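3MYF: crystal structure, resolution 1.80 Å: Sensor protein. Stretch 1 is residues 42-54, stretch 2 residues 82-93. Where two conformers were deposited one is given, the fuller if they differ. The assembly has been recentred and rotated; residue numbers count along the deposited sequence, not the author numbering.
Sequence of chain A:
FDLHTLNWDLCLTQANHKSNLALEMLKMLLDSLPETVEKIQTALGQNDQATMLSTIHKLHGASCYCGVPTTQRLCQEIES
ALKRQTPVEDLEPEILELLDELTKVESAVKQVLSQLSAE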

# COMPACT_ATOMS: atom_id res chain seq x y z
N THR A 42 15.43 5.06 10.73
CA THR A 42 16.65 5.59 10.13
C THR A 42 16.65 7.11 10.16
O THR A 42 17.66 7.72 10.55
CB THR A 42 16.84 5.08 8.69
OG1 THR A 42 16.83 3.65 8.70
CG2 THR A 42 18.17 5.54 8.10
N ALA A 43 15.52 7.71 9.79
CA ALA A 43 15.39 9.17 9.83
C ALA A 43 15.57 9.74 11.24
O ALA A 43 16.18 10.80 11.43
CB ALA A 43 14.06 9.61 9.21
N LEU A 44 15.09 9.02 12.25
CA LEU A 44 15.28 9.43 13.64
C LEU A 44 16.78 9.49 14.03
O LEU A 44 17.24 10.47 14.64
CB LEU A 44 14.48 8.53 14.59
CG LEU A 44 14.53 8.82 16.10
CD1 LEU A 44 13.87 10.17 16.40
CD2 LEU A 44 13.86 7.71 16.89
N GLY A 45 17.53 8.45 13.67
CA GLY A 45 18.96 8.38 13.97
C GLY A 45 19.75 9.40 13.19
O GLY A 45 20.75 9.95 13.69
N GLN A 46 19.30 9.66 11.96
CA GLN A 46 20.01 10.54 11.03
C GLN A 46 19.59 12.00 11.17
O GLN A 46 20.21 12.88 10.57
CB GLN A 46 19.77 10.12 9.58
CG GLN A 46 20.41 8.80 9.18
CD GLN A 46 20.85 8.81 7.72
OE1 GLN A 46 21.97 9.20 7.41
NE2 GLN A 46 19.96 8.40 6.83
N ASN A 47 18.54 12.25 11.95
CA ASN A 47 17.95 13.59 12.06
C ASN A 47 17.63 14.14 10.67
O ASN A 47 18.01 15.25 10.30
CB ASN A 47 18.86 14.52 12.88
CG ASN A 47 18.78 14.22 14.37
OD1 ASN A 47 17.71 14.30 14.96
ND2 ASN A 47 19.92 13.88 14.98
N ASP A 48 16.93 13.31 9.90
CA ASP A 48 16.65 13.53 8.48
C ASP A 48 15.24 14.08 8.33
O ASP A 48 14.27 13.31 8.21
CB ASP A 48 16.83 12.20 7.72
CG ASP A 48 16.58 12.34 6.21
OD1 ASP A 48 16.07 13.39 5.76
OD2 ASP A 48 16.90 11.37 5.47
N GLN A 49 15.12 15.41 8.36
CA GLN A 49 13.81 16.08 8.38
C GLN A 49 12.92 15.72 7.17
O GLN A 49 11.77 15.34 7.35
CB GLN A 49 14.01 17.61 8.50
CG GLN A 49 12.75 18.42 8.84
CD GLN A 49 12.48 18.52 10.33
OE1 GLN A 49 13.29 18.07 11.14
NE2 GLN A 49 11.36 19.14 10.70
N ALA A 50 13.45 15.81 5.96
CA ALA A 50 12.64 15.58 4.74
C ALA A 50 12.10 14.15 4.61
O ALA A 50 10.94 13.94 4.25
CB ALA A 50 13.44 15.93 3.48
N THR A 51 12.96 13.17 4.85
CA THR A 51 12.57 11.76 4.78
C THR A 51 11.49 11.44 5.83
O THR A 51 10.51 10.70 5.55
CB THR A 51 13.76 10.84 5.01
OG1 THR A 51 14.72 11.05 3.97
CG2 THR A 51 13.31 9.39 5.02
N MSE A 52 11.68 11.96 7.04
CA MSE A 52 10.71 11.77 8.11
C MSE A 52 9.33 12.31 7.70
O MSE A 52 8.33 11.62 7.83
CB MSE A 52 11.17 12.41 9.43
CG MSE A 52 10.25 12.12 10.60
SE MSE A 52 10.16 10.22 11.06
CE MSE A 52 11.82 10.08 12.12
N LEU A 53 9.30 13.54 7.19
CA LEU A 53 8.05 14.15 6.73
C LEU A 53 7.35 13.34 5.65
O LEU A 53 6.17 13.00 5.79
CB LEU A 53 8.27 15.59 6.25
CG LEU A 53 7.07 16.38 5.66
CD1 LEU A 53 5.78 16.31 6.51
CD2 LEU A 53 7.46 17.85 5.49
N SER A 54 8.07 13.02 4.57
CA SER A 54 7.48 12.27 3.47
C SER A 54 6.89 10.95 3.95
O SER A 54 5.77 10.60 3.57
CB SER A 54 8.50 12.00 2.37
OG SER A 54 7.98 11.08 1.43
N LEU A 82 6.24 18.70 12.07
CA LEU A 82 7.28 18.76 11.03
C LEU A 82 7.00 19.85 10.01
O LEU A 82 7.93 20.50 9.52
CB LEU A 82 7.43 17.41 10.32
CG LEU A 82 8.07 16.28 11.14
CD1 LEU A 82 7.87 14.95 10.41
CD2 LEU A 82 9.56 16.57 11.40
N LYS A 83 5.72 20.05 9.70
CA LYS A 83 5.33 21.08 8.73
C LYS A 83 5.58 22.48 9.30
O LYS A 83 5.73 23.43 8.54
CB LYS A 83 3.86 20.93 8.29
CG LYS A 83 3.60 19.73 7.37
CD LYS A 83 2.29 19.85 6.56
CE LYS A 83 1.03 19.89 7.44
NZ LYS A 83 -0.22 19.58 6.67
N ARG A 84 5.62 22.58 10.64
CA ARG A 84 6.01 23.82 11.34
C ARG A 84 7.53 23.93 11.55
O ARG A 84 8.01 24.89 12.17
CB ARG A 84 5.30 23.93 12.70
CG ARG A 84 3.79 23.84 12.64
CD ARG A 84 3.11 24.18 13.98
NE ARG A 84 3.45 23.26 15.08
CZ ARG A 84 2.74 22.18 15.42
NH1 ARG A 84 3.13 21.43 16.44
NH2 ARG A 84 1.65 21.84 14.75
N GLN A 85 8.28 22.95 11.06
CA GLN A 85 9.74 22.91 11.18
C GLN A 85 10.26 22.68 12.59
O GLN A 85 11.37 23.10 12.94
CB GLN A 85 10.42 24.14 10.53
CG GLN A 85 10.35 24.14 9.01
CD GLN A 85 11.06 22.95 8.35
OE1 GLN A 85 10.97 22.76 7.13
NE2 GLN A 85 11.77 22.15 9.14
N THR A 86 9.49 21.96 13.41
CA THR A 86 10.11 21.45 14.63
C THR A 86 11.03 20.33 14.20
O THR A 86 10.64 19.46 13.41
CB THR A 86 9.15 21.14 15.84
OG1 THR A 86 9.36 19.82 16.32
CG2 THR A 86 7.71 21.37 15.51
N PRO A 87 12.29 20.37 14.69
CA PRO A 87 13.26 19.37 14.27
C PRO A 87 12.86 17.99 14.79
O PRO A 87 12.21 17.90 15.84
CB PRO A 87 14.56 19.86 14.91
CG PRO A 87 14.14 20.60 16.12
CD PRO A 87 12.83 21.27 15.73
N VAL A 88 13.26 16.95 14.06
CA VAL A 88 12.96 15.55 14.39
C VAL A 88 13.32 15.22 15.83
O VAL A 88 12.56 14.54 16.53
CB VAL A 88 13.69 14.60 13.40
CG1 VAL A 88 13.74 13.11 13.88
CG2 VAL A 88 13.06 14.70 12.03
N GLU A 89 14.48 15.75 16.27
CA GLU A 89 14.99 15.57 17.62
C GLU A 89 13.96 15.91 18.69
O GLU A 89 13.84 15.20 19.70
CB GLU A 89 16.24 16.45 17.82
CG GLU A 89 16.90 16.34 19.17
CD GLU A 89 18.15 17.17 19.25
OE1 GLU A 89 18.04 18.42 19.15
OE2 GLU A 89 19.23 16.56 19.41
N ASP A 90 13.23 16.99 18.48
CA ASP A 90 12.27 17.45 19.47
C ASP A 90 11.00 16.59 19.46
O ASP A 90 10.17 16.69 20.38
CB ASP A 90 11.94 18.92 19.26
CG ASP A 90 13.11 19.84 19.61
OD1 ASP A 90 14.20 19.37 20.04
OD2 ASP A 90 12.92 21.05 19.45
N LEU A 91 10.85 15.76 18.43
CA LEU A 91 9.68 14.90 18.31
C LEU A 91 9.99 13.47 18.70
O LEU A 91 9.14 12.59 18.52
CB LEU A 91 9.09 14.97 16.89
CG LEU A 91 8.45 16.29 16.48
CD1 LEU A 91 8.31 16.39 14.97
CD2 LEU A 91 7.11 16.48 17.17
N GLU A 92 11.18 13.24 19.25
CA GLU A 92 11.61 11.88 19.61
C GLU A 92 10.56 11.14 20.47
O GLU A 92 10.29 9.98 20.19
CB GLU A 92 12.99 11.86 20.29
CG GLU A 92 13.50 10.44 20.55
CD GLU A 92 14.73 10.38 21.46
OE1 GLU A 92 15.39 9.31 21.51
OE2 GLU A 92 15.05 11.39 22.13
N PRO A 93 9.99 11.80 21.51
CA PRO A 93 8.99 11.09 22.31
C PRO A 93 7.82 10.56 21.46
O PRO A 93 7.43 9.39 21.58
CB PRO A 93 8.52 12.17 23.31
CG PRO A 93 9.74 13.04 23.48
CD PRO A 93 10.26 13.14 22.07
O HOH W 1 16.43 16.83 14.65
O HOH W 2 20.53 14.31 18.07

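How does Gln-49 reach the other stretch when its CA-to-CB bond points sideways? With chi1 t (-167°) and chi2 p (86°), the chain bends so that its amide lies against the backbone from Thr-86 to Val-88, where loop gives way to a 3-10 segment. Gln-49 NE2 donates to Thr-86 O at 2.8 Å, nearly straight at 176°, while Gln-49 OE1 accepts a weak bond from Val-88 N at 3.1 Å, its angle only 134°. One amide thus serves both a carbonyl and an NH of that backbone.

Which apolar side chains complete the contact? Val-88, chi1 t, points toward stretch 1: Val-88 CG1 lies 3.9 Å from Leu-44 CD1 and 4.0 Å from Met-52 CE, and Val-88 CG2 lies 3.9 Å from Met-52 CB and 3.5 Å from Gln-49 OE1. Leu-82, in the m,t rotamer, places CD1 3.7 Å from CG of selenomethionine Met-52 and 4.2 Å from Leu-53 CB, while its CD2 approaches Gln-49 NE2 at 3.2 Å.

How does Asn-47 meet Glu-89 without a direct hydrogen bond? Its CA-to-CB bond points sideways, but with chi1 m the end of the side chain comes nearer, and its OD1 and ND2 reach waters shared with Glu-89. Asn-47 OD1 stays 3.8 Å from Glu-89 N; water 1 bridges them, donating to OD1 (2.9 Å) and accepting from N (2.8 Å). Water 2 similarly joins Asn-47 ND2 (3.2 Å) to Glu-89 OE2 (2.9 Å).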